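Local coordinates for cytidylyltransferase (Leptospira borgpetersenii serovar Hardjo-bovis, PDB 6OEW), which probably transfers a cytidylyl group from a nucleotide in a metal-dependent reaction, at residues G33-T36 with L42-L45; K211-Y216 with V225-V230. All coordinates share one frame; numbering follows the deposited sequence.

Contact 1. Residues G33-T36 with L42-L45. With EDO (1,2-ethanediol), chain D.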
loop_
_atom_site.group_PDB
_atom_site.type_symbol
_atom_site.label_atom_id
_atom_site.label_comp_id
_atom_site.label_asym_id
_atom_site.label_seq_id
_atom_site.Cartn_x
_atom_site.Cartn_y
_atom_site.Cartn_z
ATOM N N GLY A 33 0.416 -15.867 -9.253
ATOM C CA GLY A 33 -0.830 -16.610 -9.337
ATOM C C GLY A 33 -1.274 -16.684 -10.783
ATOM O O GLY A 33 -0.470 -16.919 -11.692
ATOM N N ASP A 34 -2.563 -16.453 -11.022
ATOM C CA ASP A 34 -3.058 -16.418 -12.389
ATOM C C ASP A 34 -3.058 -15.013 -12.975
ATOM O O ASP A 34 -3.706 -14.781 -14.001
ATOM C CB ASP A 34 -4.459 -17.031 -12.472
ATOM C CG ASP A 34 -5.503 -16.236 -11.701
ATOM O OD1 ASP A 34 -5.160 -15.257 -11.003
ATOM O OD2 ASP A 34 -6.689 -16.596 -11.807
ATOM N N THR A 35 -2.330 -14.077 -12.364
ATOM C CA THR A 35 -2.345 -12.700 -12.841
ATOM C C THR A 35 -0.944 -12.088 -12.745
ATOM O O THR A 35 0.055 -12.781 -12.973
ATOM C CB THR A 35 -3.414 -11.908 -12.061
ATOM O OG1 THR A 35 -3.496 -10.557 -12.536
ATOM C CG2 THR A 35 -3.146 -11.923 -10.547
ATOM N N THR A 36 -0.855 -10.796 -12.459
ATOM C CA THR A 36 0.393 -10.090 -12.196
ATOM C C THR A 36 0.476 -9.708 -10.722
ATOM O O THR A 36 -0.510 -9.783 -9.971
ATOM C CB THR A 36 0.491 -8.830 -13.064
ATOM O OG1 THR A 36 -0.607 -7.960 -12.720
ATOM C CG2 THR A 36 0.431 -9.193 -14.559
ATOM N N LEU A 42 -4.851 -5.752 -6.659
ATOM C CA LEU A 42 -6.148 -5.167 -6.960
ATOM C C LEU A 42 -7.274 -6.154 -6.659
ATOM O O LEU A 42 -8.301 -5.772 -6.093
ATOM C CB LEU A 42 -6.178 -4.702 -8.416
ATOM C CG LEU A 42 -5.209 -3.557 -8.770
ATOM C CD1 LEU A 42 -5.311 -3.186 -10.241
ATOM C CD2 LEU A 42 -5.485 -2.323 -7.914
ATOM N N GLU A 43 -7.081 -7.435 -6.986
ATOM C CA GLU A 43 -8.102 -8.433 -6.665
ATOM C C GLU A 43 -8.316 -8.552 -5.158
ATOM O O GLU A 43 -9.454 -8.719 -4.700
ATOM C CB GLU A 43 -7.727 -9.789 -7.259
ATOM C CG GLU A 43 -7.838 -9.829 -8.764
ATOM C CD GLU A 43 -7.763 -11.230 -9.303
ATOM O OE1 GLU A 43 -8.404 -12.133 -8.734
ATOM O OE2 GLU A 43 -7.040 -11.435 -10.292
ATOM N N ARG A 44 -7.238 -8.451 -4.370
ATOM C CA ARG A 44 -7.377 -8.489 -2.916
ATOM C C ARG A 44 -8.103 -7.258 -2.385
ATOM O O ARG A 44 -8.879 -7.351 -1.422
ATOM C CB ARG A 44 -5.999 -8.646 -2.276
ATOM C CG ARG A 44 -5.496 -10.085 -2.413
ATOM C CD ARG A 44 -4.141 -10.303 -1.772
ATOM N NE ARG A 44 -4.130 -10.111 -0.318
ATOM C CZ ARG A 44 -4.563 -10.994 0.580
ATOM N NH1 ARG A 44 -5.098 -12.156 0.209
ATOM N NH2 ARG A 44 -4.460 -10.713 1.873
ATOM N N LEU A 45 -7.887 -6.105 -3.000
ATOM C CA LEU A 45 -8.562 -4.891 -2.555
ATOM C C LEU A 45 -10.017 -4.825 -3.003
ATOM O O LEU A 45 -10.771 -4.002 -2.473
ATOM C CB LEU A 45 -7.801 -3.666 -3.056
ATOM C CG LEU A 45 -6.454 -3.485 -2.372
ATOM C CD1 LEU A 45 -5.604 -2.476 -3.135
ATOM C CD2 LEU A 45 -6.672 -2.989 -0.977
HETATM C C1 EDO D . -9.198 -10.518 1.761
HETATM O O1 EDO D . -9.999 -9.581 2.501
HETATM C C2 EDO D . -7.808 -9.940 1.471
HETATM O O2 EDO D . -7.938 -8.651 0.849
HETATM O O HOH W 1 -7.969 -13.433 -11.793
HETATM O O HOH W 2 -5.891 -9.792 -11.855
#

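Contact 2. Residues K211-Y216 with V225-V230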
loop_
_atom_site.group_PDB
_atom_site.type_symbol
_atom_site.label_atom_id
_atom_site.label_comp_id
_atom_site.label_asym_id
_atom_site.label_seq_id
_atom_site.Cartn_x
_atom_site.Cartn_y
_atom_site.Cartn_z
ATOM N N LYS A 211 5.655 -16.001 -3.935
ATOM C CA LYS A 211 5.104 -17.069 -4.761
ATOM C C LYS A 211 4.825 -18.309 -3.929
ATOM O O LYS A 211 3.807 -18.985 -4.122
ATOM C CB LYS A 211 6.062 -17.381 -5.913
ATOM C CG LYS A 211 5.862 -16.430 -7.084
ATOM C CD LYS A 211 6.964 -16.571 -8.180
ATOM C CE LYS A 211 7.563 -17.938 -8.331
ATOM N NZ LYS A 211 8.658 -17.967 -9.409
ATOM N N SER A 212 5.709 -18.615 -2.984
ATOM C CA SER A 212 5.470 -19.764 -2.122
ATOM C C SER A 212 4.256 -19.533 -1.222
ATOM O O SER A 212 3.422 -20.431 -1.055
ATOM C CB SER A 212 6.724 -20.056 -1.310
ATOM O OG SER A 212 7.742 -20.525 -2.169
ATOM N N CYS A 213 4.126 -18.321 -0.679
ATOM C CA CYS A 213 2.988 -17.961 0.158
ATOM C C CYS A 213 1.665 -18.292 -0.510
ATOM O O CYS A 213 0.825 -19.004 0.059
ATOM C CB CYS A 213 3.017 -16.464 0.476
ATOM S SG CYS A 213 4.176 -15.965 1.726
ATOM N N ILE A 214 1.425 -17.717 -1.693
ATOM C CA ILE A 214 0.094 -17.838 -2.268
ATOM C C ILE A 214 -0.199 -19.271 -2.670
ATOM O O ILE A 214 -1.373 -19.631 -2.827
ATOM C CB ILE A 214 -0.124 -16.895 -3.461
ATOM C CG1 ILE A 214 0.870 -17.191 -4.580
ATOM C CG2 ILE A 214 -0.025 -15.427 -3.028
ATOM C CD1 ILE A 214 0.581 -16.386 -5.814
ATOM N N SER A 215 0.831 -20.113 -2.797
ATOM C CA SER A 215 0.606 -21.494 -3.209
ATOM C C SER A 215 -0.112 -22.320 -2.144
ATOM O O SER A 215 -0.600 -23.405 -2.460
ATOM C CB SER A 215 1.933 -22.161 -3.599
ATOM O OG SER A 215 2.692 -22.560 -2.471
ATOM N N TYR A 216 -0.224 -21.827 -0.912
ATOM C CA TYR A 216 -0.925 -22.555 0.143
ATOM C C TYR A 216 -2.388 -22.176 0.256
ATOM O O TYR A 216 -3.081 -22.701 1.128
ATOM C CB TYR A 216 -0.255 -22.328 1.497
ATOM C CG TYR A 216 1.069 -23.021 1.620
ATOM C CD1 TYR A 216 1.197 -24.183 2.370
ATOM C CD2 TYR A 216 2.187 -22.528 0.969
ATOM C CE1 TYR A 216 2.407 -24.824 2.479
ATOM C CE2 TYR A 216 3.398 -23.163 1.069
ATOM C CZ TYR A 216 3.505 -24.308 1.826
ATOM O OH TYR A 216 4.719 -24.945 1.928
ATOM N N VAL A 225 -3.686 -12.966 8.983
ATOM C CA VAL A 225 -3.373 -13.935 10.035
ATOM C C VAL A 225 -3.270 -15.353 9.463
ATOM O O VAL A 225 -2.387 -16.128 9.858
ATOM C CB VAL A 225 -4.386 -13.834 11.193
ATOM C CG1 VAL A 225 -5.811 -13.853 10.678
ATOM C CG2 VAL A 225 -4.148 -14.953 12.209
ATOM N N ASP A 226 -4.136 -15.713 8.507
ATOM C CA ASP A 226 -3.991 -17.019 7.852
ATOM C C ASP A 226 -2.596 -17.178 7.263
ATOM O O ASP A 226 -1.988 -18.252 7.348
ATOM C CB ASP A 226 -5.006 -17.204 6.720
ATOM C CG ASP A 226 -6.434 -17.110 7.181
ATOM O OD1 ASP A 226 -7.292 -16.728 6.349
ATOM O OD2 ASP A 226 -6.693 -17.393 8.363
ATOM N N LEU A 227 -2.090 -16.104 6.661
ATOM C CA LEU A 227 -0.800 -16.105 5.977
ATOM C C LEU A 227 0.348 -16.301 6.958
ATOM O O LEU A 227 1.271 -17.086 6.701
ATOM C CB LEU A 227 -0.644 -14.787 5.215
ATOM C CG LEU A 227 0.666 -14.506 4.473
ATOM C CD1 LEU A 227 0.883 -15.536 3.379
ATOM C CD2 LEU A 227 0.671 -13.091 3.882
ATOM N N ILE A 228 0.324 -15.576 8.076
ATOM C CA ILE A 228 1.364 -15.749 9.084
ATOM C C ILE A 228 1.315 -17.151 9.674
ATOM O O ILE A 228 2.357 -17.758 9.946
ATOM C CB ILE A 228 1.242 -14.671 10.175
ATOM C CG1 ILE A 228 1.246 -13.274 9.546
ATOM C CG2 ILE A 228 2.365 -14.822 11.200
ATOM C CD1 ILE A 228 2.470 -12.989 8.687
ATOM N N GLU A 229 0.110 -17.697 9.886
ATOM C CA GLU A 229 0.023 -19.044 10.448
ATOM C C GLU A 229 0.576 -20.085 9.485
ATOM O O GLU A 229 1.224 -21.043 9.913
ATOM C CB GLU A 229 -1.420 -19.373 10.833
ATOM C CG GLU A 229 -1.888 -18.656 12.091
ATOM C CD GLU A 229 -1.005 -18.944 13.302
ATOM O OE1 GLU A 229 -0.488 -20.078 13.422
ATOM O OE2 GLU A 229 -0.823 -18.029 14.133
ATOM N N VAL A 230 0.356 -19.903 8.183
ATOM C CA VAL A 230 0.912 -20.833 7.202
ATOM C C VAL A 230 2.437 -20.725 7.151
ATOM O O VAL A 230 3.137 -21.741 7.054
ATOM C CB VAL A 230 0.269 -20.595 5.821
ATOM C CG1 VAL A 230 1.158 -21.113 4.712
ATOM C CG2 VAL A 230 -1.081 -21.281 5.752
#

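Contact 1. Residues G33-T36 with L42-L45
The contact joins the turn of a small β-hairpin to the helix that directly follows it, and T35 and E43 meet across it at the surface. The backbones stand well apart, with T35 CA 9.5 Å from E43 CA, and the side chains approach from opposite directions. T35 CG2 lies 3.9 Å from E43 OE2, a distance of van der Waals kind, and only 60 Å² is buried between the segments. T35 holds OG1 anti to its backbone N (chi1 -178°), and this hydroxyl donates to a water at 2.6 Å; the same water donates to E43 OE2 at 2.5 Å. The glutamate chain is extended beyond CG (chi2 -167°), which carries OE2 out to this bridge. A second water lies 2.7 Å from E43 OE2 and can donate to it, but it has more acceptors in reach than protons, so its weak, longer contact with D34 OD2 is uncertain. The two carboxylates come close as like charges, D34 OD1 being 4.3 Å from E43 OE2, but K220 NZ forms salt bridges with D34 OD1 and E43 OE1 and so probably offsets the repulsion. Helix 37-45 connects the adjacent parallel strands 11-16 and 54-59 in a β-α-β crossover; L42 and L45 pack on I15, and L42 also reaches V54 and V56. T36 is its N-cap, with OG1 bonded to G39 N. At the helix's other end, the bent R44 chain brings its guanidinium to the backbone oxygens of I112 and F222, and it makes a cation-π contact with F222. A 1,2-ethanediol, probably from the crystallisation liquor, places C2 3.4 Å above one guanidinium face, toward the rim, while its O2 donates to R44 O at 2.8 Å.

Contact 2. Residues K211-Y216 with V225-V230
C213 and L227 form the buried half of this contact, and Y216 with V230 the half that opens toward solvent. On the inner side, L227 CD1 sits 3.7 Å from C213 SG and equally 3.7 Å from C213 CB, so one methyl touches the cysteine side chain at two successive atoms. L227 turns CG anti to its backbone N (chi1 177°), and although its CB does not point at the other segment, the end of the branch swings nearer to it. The backbones are close here, C213 CA to L227 CA being 7.2 Å. Three residues further along both segments, Y216 CA and V230 CA are 7.5 Å apart. The elements that meet are two consecutive helices, 204-214 and 224-233, joined by a connection of about nine residues. The first contributes C213, Y216 comes from the chain at its C-terminal end, and L227 and V230 both lie on the second. No hydrogen bond crosses between the segments; 174 Å² is buried, and the contacts are between apolar atoms. On the outer side, V230 CG1 meets the tyrosine at its root, 3.6 Å from Y216 CG. Its CH-π contact is off-centre: V230 CG1 lies 4.1 Å from the Y216 ring centroid and 30° off the ring normal. Y216 itself remains exposed, though N234 and I237 also touch it and S212 O lies at its edge in the ring plane. Around the end of the first helix the chain is held locally, with S215 OG donating to S212 O at 2.7 Å and a C=O···donor angle of 134°. Away from the interface, E229 forms a salt bridge with R192, and S212 OG is hydrogen-bonded to Q239.

Along the chain the contacts come in series: contact 1 closes within residues 33-45 before contact 2 opens at 211. Their centres are about 15 Å apart, yet they meet, since G33 N lies 3.5 Å from I214 CD1 in a packing contact. K211 and I214 of helix 204-214 also touch F32, so the hairpin strand 31-32 is one place where an early and a late part of the chain meet. The loop between the two helices of contact 2 returns to contact 1, supplying K220 and F222. A crossover of the main sheet is thereby tied to the C-terminal helices.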